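Local coordinates for protein oxidoreductase (Methanosarcina mazei, PDB 3KA7) that binds flavin-adenine dinucleotide and is probably an oxidoreductase of the flavin-containing amine oxidase family, at residues 283-288 and 366-371; 309-314 and 327-332; 395-400 and 414-419. All blocks are in the same frame, centred on the assembly; numbering follows the deposited sequence.

Contact 1: 283-288 and 366-371; sequences KICLAA and LIQSYH. With FAD (flavin-adenine dinucleotide), chain B.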
loop_
_atom_site.group_PDB
_atom_site.type_symbol
_atom_site.label_atom_id
_atom_site.label_comp_id
_atom_site.label_asym_id
_atom_site.label_seq_id
_atom_site.Cartn_x
_atom_site.Cartn_y
_atom_site.Cartn_z
ATOM N N LYS A 283 -0.669 2.621 -12.587
ATOM C CA LYS A 283 0.042 1.357 -12.721
ATOM C C LYS A 283 0.018 0.944 -14.195
ATOM O O LYS A 283 -1.052 0.879 -14.804
ATOM C CB LYS A 283 -0.664 0.293 -11.870
ATOM C CG LYS A 283 -0.150 -1.126 -12.085
ATOM C CD LYS A 283 -0.771 -2.135 -11.108
ATOM C CE LYS A 283 -2.269 -1.938 -10.946
ATOM N NZ LYS A 283 -2.859 -3.090 -10.200
ATOM N N ILE A 284 1.194 0.690 -14.763
ATOM C CA ILE A 284 1.298 0.212 -16.135
ATOM C C ILE A 284 1.798 -1.222 -16.098
ATOM O O ILE A 284 2.903 -1.473 -15.617
ATOM C CB ILE A 284 2.255 1.089 -16.974
ATOM C CG1 ILE A 284 1.744 2.537 -17.012
ATOM C CG2 ILE A 284 2.427 0.504 -18.393
ATOM C CD1 ILE A 284 2.694 3.492 -17.726
ATOM N N CYS A 285 0.990 -2.154 -16.596
ATOM C CA CYS A 285 1.353 -3.579 -16.609
ATOM C C CYS A 285 1.878 -3.953 -17.991
ATOM O O CYS A 285 1.238 -3.655 -18.992
ATOM C CB CYS A 285 0.133 -4.439 -16.285
ATOM S SG CYS A 285 -0.572 -4.076 -14.632
ATOM N N LEU A 286 3.046 -4.593 -18.029
ATOM C CA LEU A 286 3.683 -4.967 -19.295
ATOM C C LEU A 286 3.676 -6.472 -19.442
ATOM O O LEU A 286 3.932 -7.192 -18.482
ATOM C CB LEU A 286 5.135 -4.470 -19.332
ATOM C CG LEU A 286 5.371 -2.991 -18.998
ATOM C CD1 LEU A 286 6.859 -2.667 -19.025
ATOM C CD2 LEU A 286 4.594 -2.059 -19.939
ATOM N N ALA A 287 3.367 -6.942 -20.647
ATOM C CA ALA A 287 3.498 -8.347 -20.967
ATOM C C ALA A 287 4.872 -8.477 -21.618
ATOM O O ALA A 287 5.045 -8.114 -22.769
ATOM C CB ALA A 287 2.399 -8.765 -21.926
ATOM N N ALA A 288 5.861 -8.940 -20.868
ATOM C CA ALA A 288 7.232 -8.937 -21.375
ATOM C C ALA A 288 7.611 -10.290 -21.973
ATOM O O ALA A 288 7.260 -11.317 -21.428
ATOM C CB ALA A 288 8.204 -8.547 -20.264
ATOM N N LEU A 366 -2.036 -3.501 -19.773
ATOM C CA LEU A 366 -3.168 -2.788 -19.187
ATOM C C LEU A 366 -2.628 -1.618 -18.383
ATOM O O LEU A 366 -1.592 -1.740 -17.729
ATOM C CB LEU A 366 -3.977 -3.711 -18.276
ATOM C CG LEU A 366 -5.309 -3.171 -17.735
ATOM C CD1 LEU A 366 -6.283 -2.892 -18.878
ATOM C CD2 LEU A 366 -5.917 -4.127 -16.715
ATOM N N ILE A 367 -3.327 -0.488 -18.437
ATOM C CA ILE A 367 -2.981 0.658 -17.602
ATOM C C ILE A 367 -4.159 0.892 -16.676
ATOM O O ILE A 367 -5.304 0.926 -17.128
ATOM C CB ILE A 367 -2.729 1.894 -18.478
ATOM C CG1 ILE A 367 -1.588 1.605 -19.461
ATOM C CG2 ILE A 367 -2.441 3.158 -17.625
ATOM C CD1 ILE A 367 -1.381 2.723 -20.474
ATOM N N GLN A 368 -3.885 0.992 -15.376
ATOM C CA GLN A 368 -4.932 1.173 -14.366
ATOM C C GLN A 368 -4.627 2.399 -13.504
ATOM O O GLN A 368 -3.521 2.520 -12.983
ATOM C CB GLN A 368 -5.008 -0.083 -13.485
ATOM C CG GLN A 368 -5.320 -1.378 -14.287
ATOM C CD GLN A 368 -5.026 -2.664 -13.523
ATOM O OE1 GLN A 368 -5.941 -3.334 -13.035
ATOM N NE2 GLN A 368 -3.751 -3.017 -13.421
ATOM N N SER A 369 -5.605 3.302 -13.362
ATOM C CA SER A 369 -5.404 4.531 -12.592
ATOM C C SER A 369 -6.172 4.479 -11.276
ATOM O O SER A 369 -7.292 3.948 -11.224
ATOM C CB SER A 369 -5.847 5.761 -13.380
ATOM O OG SER A 369 -5.086 5.913 -14.573
ATOM N N TYR A 370 -5.577 5.036 -10.226
ATOM C CA TYR A 370 -6.166 4.974 -8.889
ATOM C C TYR A 370 -6.161 6.333 -8.223
ATOM O O TYR A 370 -5.146 7.021 -8.182
ATOM C CB TYR A 370 -5.381 3.991 -8.015
ATOM C CG TYR A 370 -5.406 2.596 -8.577
ATOM C CD1 TYR A 370 -6.327 1.661 -8.116
ATOM C CD2 TYR A 370 -4.520 2.214 -9.568
ATOM C CE1 TYR A 370 -6.379 0.374 -8.645
ATOM C CE2 TYR A 370 -4.557 0.927 -10.099
ATOM C CZ TYR A 370 -5.483 0.017 -9.627
ATOM O OH TYR A 370 -5.516 -1.251 -10.147
ATOM N N HIS A 371 -7.299 6.719 -7.687
ATOM C CA HIS A 371 -7.394 8.018 -7.076
ATOM C C HIS A 371 -8.736 8.094 -6.381
ATOM O O HIS A 371 -9.584 7.211 -6.554
ATOM C CB HIS A 371 -7.285 9.115 -8.148
ATOM C CG HIS A 371 -8.329 9.027 -9.220
ATOM N ND1 HIS A 371 -8.156 8.290 -10.372
ATOM C CD2 HIS A 371 -9.548 9.610 -9.325
ATOM C CE1 HIS A 371 -9.238 8.397 -11.126
ATOM N NE2 HIS A 371 -10.095 9.194 -10.516
HETATM P PA FAD B . -9.993 -1.987 0.434
HETATM O O1A FAD B . -10.241 -0.508 0.293
HETATM O O2A FAD B . -9.085 -2.620 -0.594
HETATM O O5B FAD B . -11.400 -2.759 0.423
HETATM C C5B FAD B . -12.586 -2.074 0.804
HETATM C C4B FAD B . -13.717 -3.032 0.416
HETATM O O4B FAD B . -14.976 -2.534 0.823
HETATM C C3B FAD B . -13.770 -3.226 -1.101
HETATM O O3B FAD B . -13.694 -4.606 -1.425
HETATM C C2B FAD B . -15.123 -2.629 -1.497
HETATM O O2B FAD B . -15.723 -3.290 -2.595
HETATM C C1B FAD B . -15.929 -2.768 -0.211
HETATM N N9A FAD B . -17.007 -1.786 -0.042
HETATM C C8A FAD B . -17.008 -0.429 -0.297
HETATM N N7A FAD B . -18.219 0.072 0.081
HETATM C C5A FAD B . -18.965 -0.958 0.566
HETATM C C6A FAD B . -20.259 -1.034 1.059
HETATM N N6A FAD B . -20.972 0.074 1.237
HETATM N N1A FAD B . -20.746 -2.254 1.483
HETATM C C2A FAD B . -19.973 -3.395 1.412
HETATM N N3A FAD B . -18.689 -3.321 0.916
HETATM C C4A FAD B . -18.213 -2.118 0.500
HETATM N N1 FAD B . 0.161 -2.274 -0.878
HETATM C C2 FAD B . 1.240 -3.085 -0.569
HETATM O O2 FAD B . 1.401 -3.477 0.595
HETATM N N3 FAD B . 2.142 -3.425 -1.565
HETATM C C4 FAD B . 1.976 -2.962 -2.859
HETATM O O4 FAD B . 2.773 -3.261 -3.749
HETATM C C4X FAD B . 0.899 -2.145 -3.170
HETATM N N5 FAD B . 0.738 -1.662 -4.461
HETATM C C5X FAD B . -0.351 -0.859 -4.756
HETATM C C6 FAD B . -0.537 -0.379 -6.053
HETATM C C7 FAD B . -1.639 0.410 -6.358
HETATM C C7M FAD B . -1.811 0.917 -7.768
HETATM C C8 FAD B . -2.549 0.719 -5.355
HETATM C C8M FAD B . -3.748 1.575 -5.642
HETATM C C9 FAD B . -2.363 0.251 -4.057
HETATM C C9A FAD B . -1.263 -0.547 -3.755
HETATM N N10 FAD B . -1.076 -1.015 -2.461
HETATM C C10 FAD B . -0.006 -1.815 -2.168
HETATM C "C1'" FAD B . -1.988 -0.616 -1.349
HETATM C "C2'" FAD B . -2.987 -1.752 -1.097
HETATM O "O2'" FAD B . -3.509 -2.209 -2.342
HETATM C "C3'" FAD B . -4.109 -1.237 -0.200
HETATM O "O3'" FAD B . -3.543 -0.519 0.890
HETATM C "C4'" FAD B . -5.030 -2.306 0.381
HETATM O "O4'" FAD B . -5.478 -3.216 -0.603
HETATM C "C5'" FAD B . -6.245 -1.578 0.944
HETATM O "O5'" FAD B . -6.950 -2.497 1.742
HETATM P P FAD B . -8.129 -1.999 2.681
HETATM O O1P FAD B . -8.126 -2.826 3.944
HETATM O O2P FAD B . -8.095 -0.500 2.899
HETATM O O3P FAD B . -9.500 -2.362 1.921
#
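Lys283 and Cys285 pair with Gln368 and Leu366 in the antiparallel edge of the large mixed sheet, where the last strand runs down to the flavin. Two nearly straight bonds close the Lys283-Gln368 pair, Lys283 N to Gln368 O and Gln368 N to Lys283 O, both 2.9 Å. Cys285 N donates to Leu366 O at 2.8 Å, while the return bond from Leu366 N is weak. On the other face Ile284 CG1 packs on Ile367 CG1 at 4.2 Å. The Lys283 chain bends at chi3 (44°), which brings CE near the Tyr370 hydroxyl; Lys283 NZ makes a weak bond of 3.2 Å to Tyr370 OH, and its stronger partner is the carbonyl of Gly52. One face of the Tyr370 ring rests on the flavin methyls, C8M over the rim near CG (3.5 Å) and C7M nearest CD2 (3.5 Å). An alanine in place of Tyr370 would probably leave the dimethylbenzene end of the flavin without this aromatic cover and Lys283 NZ without one of its acceptors. Strand 280-288 is flanked on its other side by strand 326-334, and Ile346 of helix 342-356 packs against Ile367.

Contact 2: 309-314 and 327-332; sequences GVNEVT and LTMCHQ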
loop_
_atom_site.group_PDB
_atom_site.type_symbol
_atom_site.label_atom_id
_atom_site.label_comp_id
_atom_site.label_asym_id
_atom_site.label_seq_id
_atom_site.Cartn_x
_atom_site.Cartn_y
_atom_site.Cartn_z
ATOM N N GLY A 309 9.210 3.341 -10.094
ATOM C CA GLY A 309 9.882 2.051 -10.028
ATOM C C GLY A 309 9.045 0.967 -10.665
ATOM O O GLY A 309 7.921 1.200 -11.108
ATOM N N VAL A 310 9.605 -0.228 -10.713
ATOM C CA VAL A 310 8.907 -1.319 -11.344
ATOM C C VAL A 310 9.278 -2.624 -10.660
ATOM O O VAL A 310 10.339 -2.708 -10.031
ATOM C CB VAL A 310 9.185 -1.306 -12.884
ATOM C CG1 VAL A 310 10.195 -0.229 -13.274
ATOM C CG2 VAL A 310 9.492 -2.668 -13.443
ATOM N N ASN A 311 8.380 -3.612 -10.714
ATOM C CA ASN A 311 8.713 -4.960 -10.245
ATOM C C ASN A 311 8.351 -6.018 -11.272
ATOM O O ASN A 311 7.812 -5.702 -12.328
ATOM C CB ASN A 311 8.153 -5.282 -8.839
ATOM C CG ASN A 311 6.643 -5.525 -8.802
ATOM O OD1 ASN A 311 5.949 -5.513 -9.824
ATOM N ND2 ASN A 311 6.127 -5.762 -7.588
ATOM N N GLU A 312 8.710 -7.265 -10.975
ATOM C CA GLU A 312 8.556 -8.359 -11.924
ATOM C C GLU A 312 8.301 -9.613 -11.109
ATOM O O GLU A 312 9.204 -10.431 -10.904
ATOM C CB GLU A 312 9.854 -8.515 -12.715
ATOM C CG GLU A 312 9.726 -9.298 -13.993
ATOM C CD GLU A 312 10.866 -8.995 -14.939
ATOM O OE1 GLU A 312 11.941 -9.632 -14.813
ATOM O OE2 GLU A 312 10.692 -8.095 -15.794
ATOM N N VAL A 313 7.082 -9.763 -10.614
ATOM C CA VAL A 313 6.829 -10.788 -9.613
ATOM C C VAL A 313 6.858 -12.207 -10.174
ATOM O O VAL A 313 6.889 -13.188 -9.421
ATOM C CB VAL A 313 5.515 -10.538 -8.851
ATOM C CG1 VAL A 313 5.601 -9.188 -8.099
ATOM C CG2 VAL A 313 4.327 -10.573 -9.799
ATOM N N THR A 314 6.831 -12.314 -11.494
ATOM C CA THR A 314 6.928 -13.630 -12.125
ATOM C C THR A 314 8.336 -14.207 -11.933
ATOM O O THR A 314 8.578 -15.399 -12.178
ATOM C CB THR A 314 6.544 -13.577 -13.616
ATOM O OG1 THR A 314 7.110 -12.398 -14.218
ATOM C CG2 THR A 314 5.034 -13.514 -13.756
ATOM N N LEU A 327 5.578 -10.792 -16.108
ATOM C CA LEU A 327 4.678 -9.695 -15.768
ATOM C C LEU A 327 5.512 -8.621 -15.106
ATOM O O LEU A 327 6.040 -8.831 -14.015
ATOM C CB LEU A 327 3.603 -10.177 -14.800
ATOM C CG LEU A 327 2.627 -9.133 -14.240
ATOM C CD1 LEU A 327 1.980 -8.282 -15.358
ATOM C CD2 LEU A 327 1.572 -9.808 -13.362
ATOM N N THR A 328 5.632 -7.483 -15.768
ATOM C CA THR A 328 6.417 -6.375 -15.244
ATOM C C THR A 328 5.455 -5.222 -15.009
ATOM O O THR A 328 4.750 -4.799 -15.932
ATOM C CB THR A 328 7.492 -5.959 -16.240
ATOM O OG1 THR A 328 8.261 -7.113 -16.612
ATOM C CG2 THR A 328 8.419 -4.885 -15.639
HETATM N N MSE A 329 5.410 -4.739 -13.766
HETATM C CA MSE A 329 4.477 -3.673 -13.386
HETATM C C MSE A 329 5.204 -2.418 -12.911
HETATM O O MSE A 329 6.130 -2.495 -12.105
HETATM C CB MSE A 329 3.478 -4.170 -12.340
HETATM C CG MSE A 329 2.605 -5.304 -12.867
HETATM SE SE MSE A 329 1.260 -5.870 -11.603
HETATM C CE MSE A 329 2.379 -6.580 -10.232
ATOM N N CYS A 330 4.765 -1.272 -13.425
ATOM C CA CYS A 330 5.388 0.017 -13.168
ATOM C C CYS A 330 4.440 0.903 -12.371
ATOM O O CYS A 330 3.235 0.871 -12.596
ATOM C CB CYS A 330 5.675 0.722 -14.488
ATOM S SG CYS A 330 6.542 -0.324 -15.698
ATOM N N HIS A 331 4.989 1.708 -11.469
ATOM C CA HIS A 331 4.172 2.672 -10.718
ATOM C C HIS A 331 4.639 4.101 -10.930
ATOM O O HIS A 331 5.845 4.386 -10.922
ATOM C CB HIS A 331 4.211 2.411 -9.215
ATOM C CG HIS A 331 3.222 3.244 -8.454
ATOM N ND1 HIS A 331 1.860 3.059 -8.565
ATOM C CD2 HIS A 331 3.394 4.296 -7.618
ATOM C CE1 HIS A 331 1.233 3.951 -7.815
ATOM N NE2 HIS A 331 2.142 4.709 -7.224
ATOM N N GLN A 332 3.681 5.004 -11.089
ATOM C CA GLN A 332 3.995 6.417 -11.057
ATOM C C GLN A 332 3.037 7.165 -10.128
ATOM O O GLN A 332 1.811 7.013 -10.212
ATOM C CB GLN A 332 4.000 7.012 -12.469
ATOM C CG GLN A 332 2.651 6.963 -13.176
ATOM C CD GLN A 332 2.748 7.288 -14.667
ATOM O OE1 GLN A 332 2.461 8.418 -15.092
ATOM N NE2 GLN A 332 3.133 6.303 -15.461
HETATM O O HOH W 1 5.200 -7.624 -11.557
#
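Residues 309-311 run antiparallel to 327-332, at 156° with the axes 4.7 Å apart, Gly309-His331 and Asn311-Met329 being hydrogen-bonded pairs and Val310-Cys330 the non-hydrogen-bonded pair between them. Asn311 is tied to Met329 in both directions, its N to Met329 O at 2.9 Å and its O taking the amide of Met329. Its side chain lies beside that of the selenomethionine Met329, pointing the same way, with OD1 3.7 Å from CE; ND2 is bonded to the carbonyl of Phe54. A water donates to Asn311 OD1 (2.8 Å) and to Leu327 O and accepts from Val313 N, so that it joins the two segments at this end. Thr328 OG1 donates to the anti lone pair of Glu312 OE2 at 2.7 Å, and that oxygen also accepts from the amides of Leu292 and Val293, a grip that would probably favour the charged carboxylate. With OG1 between its backbone N and carbonyl carbon (chi1 42°), Thr314 takes the amide of Leu327 at 2.9 Å, and His326 is its other partner. Val310 has a nearly eclipsed chi1, and the short approach of its CG2 to Thr328 CG2 is doubtful. This is a buried antiparallel pairing inside a mixed sheet like that of the substrate domain in amine oxidases, with Asn311, Met329 and His331 on the face near FAD and its binding residues Phe54 and Met56.

Contact 3: 395-400 and 414-419; sequences YVVGDG and LGVMSV. With FAD (flavin-adenine dinucleotide), chain B.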
loop_
_atom_site.group_PDB
_atom_site.type_symbol
_atom_site.label_atom_id
_atom_site.label_comp_id
_atom_site.label_asym_id
_atom_site.label_seq_id
_atom_site.Cartn_x
_atom_site.Cartn_y
_atom_site.Cartn_z
ATOM N N TYR A 395 -15.364 0.619 14.742
ATOM C CA TYR A 395 -13.965 0.893 14.399
ATOM C C TYR A 395 -13.738 0.896 12.885
ATOM O O TYR A 395 -14.466 0.248 12.139
ATOM C CB TYR A 395 -13.047 -0.151 15.034
ATOM C CG TYR A 395 -13.061 -0.126 16.557
ATOM C CD1 TYR A 395 -12.165 0.666 17.263
ATOM C CD2 TYR A 395 -13.977 -0.885 17.276
ATOM C CE1 TYR A 395 -12.174 0.700 18.660
ATOM C CE2 TYR A 395 -14.001 -0.855 18.670
ATOM C CZ TYR A 395 -13.089 -0.063 19.352
ATOM O OH TYR A 395 -13.096 -0.021 20.739
ATOM N N VAL A 396 -12.719 1.627 12.453
ATOM C CA VAL A 396 -12.350 1.686 11.036
ATOM C C VAL A 396 -10.976 1.069 10.831
ATOM O O VAL A 396 -10.014 1.414 11.532
ATOM C CB VAL A 396 -12.326 3.142 10.523
ATOM C CG1 VAL A 396 -11.791 3.194 9.070
ATOM C CG2 VAL A 396 -13.704 3.754 10.648
ATOM N N VAL A 397 -10.887 0.148 9.875
ATOM C CA VAL A 397 -9.610 -0.446 9.507
ATOM C C VAL A 397 -9.375 -0.302 8.007
ATOM O O VAL A 397 -10.293 0.033 7.253
ATOM C CB VAL A 397 -9.554 -1.930 9.873
ATOM C CG1 VAL A 397 -9.750 -2.095 11.391
ATOM C CG2 VAL A 397 -10.627 -2.714 9.109
ATOM N N GLY A 398 -8.146 -0.564 7.576
ATOM C CA GLY A 398 -7.814 -0.406 6.158
ATOM C C GLY A 398 -6.810 0.711 5.964
ATOM O O GLY A 398 -6.289 1.258 6.940
ATOM N N ASP A 399 -6.523 1.041 4.711
ATOM C CA ASP A 399 -5.466 2.008 4.449
ATOM C C ASP A 399 -5.894 3.471 4.630
ATOM O O ASP A 399 -5.136 4.389 4.308
ATOM C CB ASP A 399 -4.728 1.722 3.123
ATOM C CG ASP A 399 -5.530 2.108 1.878
ATOM O OD1 ASP A 399 -6.607 2.746 1.988
ATOM O OD2 ASP A 399 -5.068 1.755 0.777
ATOM N N GLY A 400 -7.093 3.671 5.164
ATOM C CA GLY A 400 -7.526 4.995 5.628
ATOM C C GLY A 400 -7.324 5.142 7.122
ATOM O O GLY A 400 -7.617 6.192 7.706
ATOM N N LEU A 414 -0.918 -3.231 11.054
ATOM C CA LEU A 414 -0.693 -2.585 12.353
ATOM C C LEU A 414 -1.980 -1.985 12.889
ATOM O O LEU A 414 -2.291 -2.117 14.070
ATOM C CB LEU A 414 0.397 -1.517 12.249
ATOM C CG LEU A 414 1.815 -2.050 12.065
ATOM C CD1 LEU A 414 2.784 -0.934 11.659
ATOM C CD2 LEU A 414 2.293 -2.753 13.332
ATOM N N GLY A 415 -2.735 -1.327 12.016
ATOM C CA GLY A 415 -4.025 -0.759 12.413
ATOM C C GLY A 415 -5.019 -1.811 12.892
ATOM O O GLY A 415 -5.677 -1.625 13.913
ATOM N N VAL A 416 -5.141 -2.918 12.165
ATOM C CA VAL A 416 -6.062 -3.975 12.576
ATOM C C VAL A 416 -5.631 -4.514 13.940
ATOM O O VAL A 416 -6.463 -4.712 14.819
ATOM C CB VAL A 416 -6.137 -5.131 11.543
ATOM C CG1 VAL A 416 -6.997 -6.274 12.070
ATOM C CG2 VAL A 416 -6.687 -4.623 10.208
HETATM N N MSE A 417 -4.324 -4.714 14.122
HETATM C CA MSE A 417 -3.809 -5.202 15.409
HETATM C C MSE A 417 -4.207 -4.257 16.540
HETATM O O MSE A 417 -4.577 -4.694 17.629
HETATM C CB MSE A 417 -2.288 -5.343 15.364
HETATM C CG MSE A 417 -1.785 -6.460 14.464
HETATM SE SE MSE A 417 0.161 -6.379 14.334
HETATM C CE MSE A 417 0.525 -8.204 13.734
ATOM N N SER A 418 -4.144 -2.957 16.275
ATOM C CA SER A 418 -4.512 -1.955 17.280
ATOM C C SER A 418 -5.975 -2.082 17.711
ATOM O O SER A 418 -6.300 -2.053 18.905
ATOM C CB SER A 418 -4.223 -0.547 16.751
ATOM O OG SER A 418 -4.697 0.431 17.655
ATOM N N VAL A 419 -6.860 -2.241 16.734
ATOM C CA VAL A 419 -8.277 -2.431 17.003
ATOM C C VAL A 419 -8.516 -3.710 17.793
ATOM O O VAL A 419 -9.264 -3.718 18.777
ATOM C CB VAL A 419 -9.076 -2.471 15.699
ATOM C CG1 VAL A 419 -10.477 -2.978 15.933
ATOM C CG2 VAL A 419 -9.089 -1.084 15.058
HETATM P PA FAD B . -9.993 -1.987 0.434
HETATM O O1A FAD B . -10.241 -0.508 0.293
HETATM O O2A FAD B . -9.085 -2.620 -0.594
HETATM O O5B FAD B . -11.400 -2.759 0.423
HETATM C C5B FAD B . -12.586 -2.074 0.804
HETATM C C4B FAD B . -13.717 -3.032 0.416
HETATM O O4B FAD B . -14.976 -2.534 0.823
HETATM C C3B FAD B . -13.770 -3.226 -1.101
HETATM O O3B FAD B . -13.694 -4.606 -1.425
HETATM C C2B FAD B . -15.123 -2.629 -1.497
HETATM O O2B FAD B . -15.723 -3.290 -2.595
HETATM C C1B FAD B . -15.929 -2.768 -0.211
HETATM N N9A FAD B . -17.007 -1.786 -0.042
HETATM C C8A FAD B . -17.008 -0.429 -0.297
HETATM N N7A FAD B . -18.219 0.072 0.081
HETATM C C5A FAD B . -18.965 -0.958 0.566
HETATM C C6A FAD B . -20.259 -1.034 1.059
HETATM N N6A FAD B . -20.972 0.074 1.237
HETATM N N1A FAD B . -20.746 -2.254 1.483
HETATM C C2A FAD B . -19.973 -3.395 1.412
HETATM N N3A FAD B . -18.689 -3.321 0.916
HETATM C C4A FAD B . -18.213 -2.118 0.500
HETATM N N1 FAD B . 0.161 -2.274 -0.878
HETATM C C2 FAD B . 1.240 -3.085 -0.569
HETATM O O2 FAD B . 1.401 -3.477 0.595
HETATM N N3 FAD B . 2.142 -3.425 -1.565
HETATM C C4 FAD B . 1.976 -2.962 -2.859
HETATM O O4 FAD B . 2.773 -3.261 -3.749
HETATM C C4X FAD B . 0.899 -2.145 -3.170
HETATM N N5 FAD B . 0.738 -1.662 -4.461
HETATM C C5X FAD B . -0.351 -0.859 -4.756
HETATM C C6 FAD B . -0.537 -0.379 -6.053
HETATM C C7 FAD B . -1.639 0.410 -6.358
HETATM C C7M FAD B . -1.811 0.917 -7.768
HETATM C C8 FAD B . -2.549 0.719 -5.355
HETATM C C8M FAD B . -3.748 1.575 -5.642
HETATM C C9 FAD B . -2.363 0.251 -4.057
HETATM C C9A FAD B . -1.263 -0.547 -3.755
HETATM N N10 FAD B . -1.076 -1.015 -2.461
HETATM C C10 FAD B . -0.006 -1.815 -2.168
HETATM C "C1'" FAD B . -1.988 -0.616 -1.349
HETATM C "C2'" FAD B . -2.987 -1.752 -1.097
HETATM O "O2'" FAD B . -3.509 -2.209 -2.342
HETATM C "C3'" FAD B . -4.109 -1.237 -0.200
HETATM O "O3'" FAD B . -3.543 -0.519 0.890
HETATM C "C4'" FAD B . -5.030 -2.306 0.381
HETATM O "O4'" FAD B . -5.478 -3.216 -0.603
HETATM C "C5'" FAD B . -6.245 -1.578 0.944
HETATM O "O5'" FAD B . -6.950 -2.497 1.742
HETATM P P FAD B . -8.129 -1.999 2.681
HETATM O O1P FAD B . -8.126 -2.826 3.944
HETATM O O2P FAD B . -8.095 -0.500 2.899
HETATM O O3P FAD B . -9.500 -2.362 1.921
#
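The Tyr395 ring and the Asp399 carboxylate are the flat groups here. Val419 meets the ring obliquely, its CG1 3.9 Å from Tyr395 CG, as the two side chains run past one another in opposing senses; Leu243 and Ile245 of the neighbouring strand also touch the tyrosine. The carboxylate works through its two oxygens. OD2 accepts from the ribityl hydroxyl O3' of FAD at 2.7 Å and forms a salt bridge with Arg38, while OD1 takes the backbone amide of Arg378, an arrangement that fixes the rotation of the group. Its chi1 (75°) sets CG between the backbone N and the carbonyl carbon; separately, Asp399 N donates to the phosphate oxygen O2P at 2.9 Å. Gly398 lets the phosphate come close, its CA 3.3 Å from O2P; a CB would collide with that oxygen, and the backbone angles by themselves call for glycine. Such a Gly-Asp pair after a strand of the nucleotide-binding domain is familiar in flavoproteins of this kind.

Behind it, the helix also packs on the chain through valines. Val397 presents CB to Val416 CG2 at 3.9 Å and CG1 to Val419 CG2 at 3.9 Å, the second pair of side chains crossing at about a right angle. Strand 394-396 lies at the edge of the parallel Rossmann-type sheet beside strand 243-246, and helix 408-421 packs against it, with Leu14 and Ser15 of helix 10-21 and Phe68 of helix 64-71 lying against Val416.

How the contacts relate
Contacts 1 and 2 belong to one sheet, their centres 9 Å apart, and contact 2 is nested along the chain inside the loop that contact 1 closes. Strands 280-288 and 326-334 join them directly. Leu286 N probably donates to Thr328 O at 2.7 Å. Cys330 N probably donates to Ile284 O at 2.9 Å. Beside these bonds Cys285 SG packs on Met329 CG at 3.8 Å. Contact 3 sits across the centre of the chain, about 28 Å from contact 1 and 27 Å from contact 2, centre to centre. FAD spans that gap: contact 1 meets its dimethylbenzene end, His331 of contact 2 comes within about 4 Å of it, and contact 3 holds its ribityl chain and a phosphate.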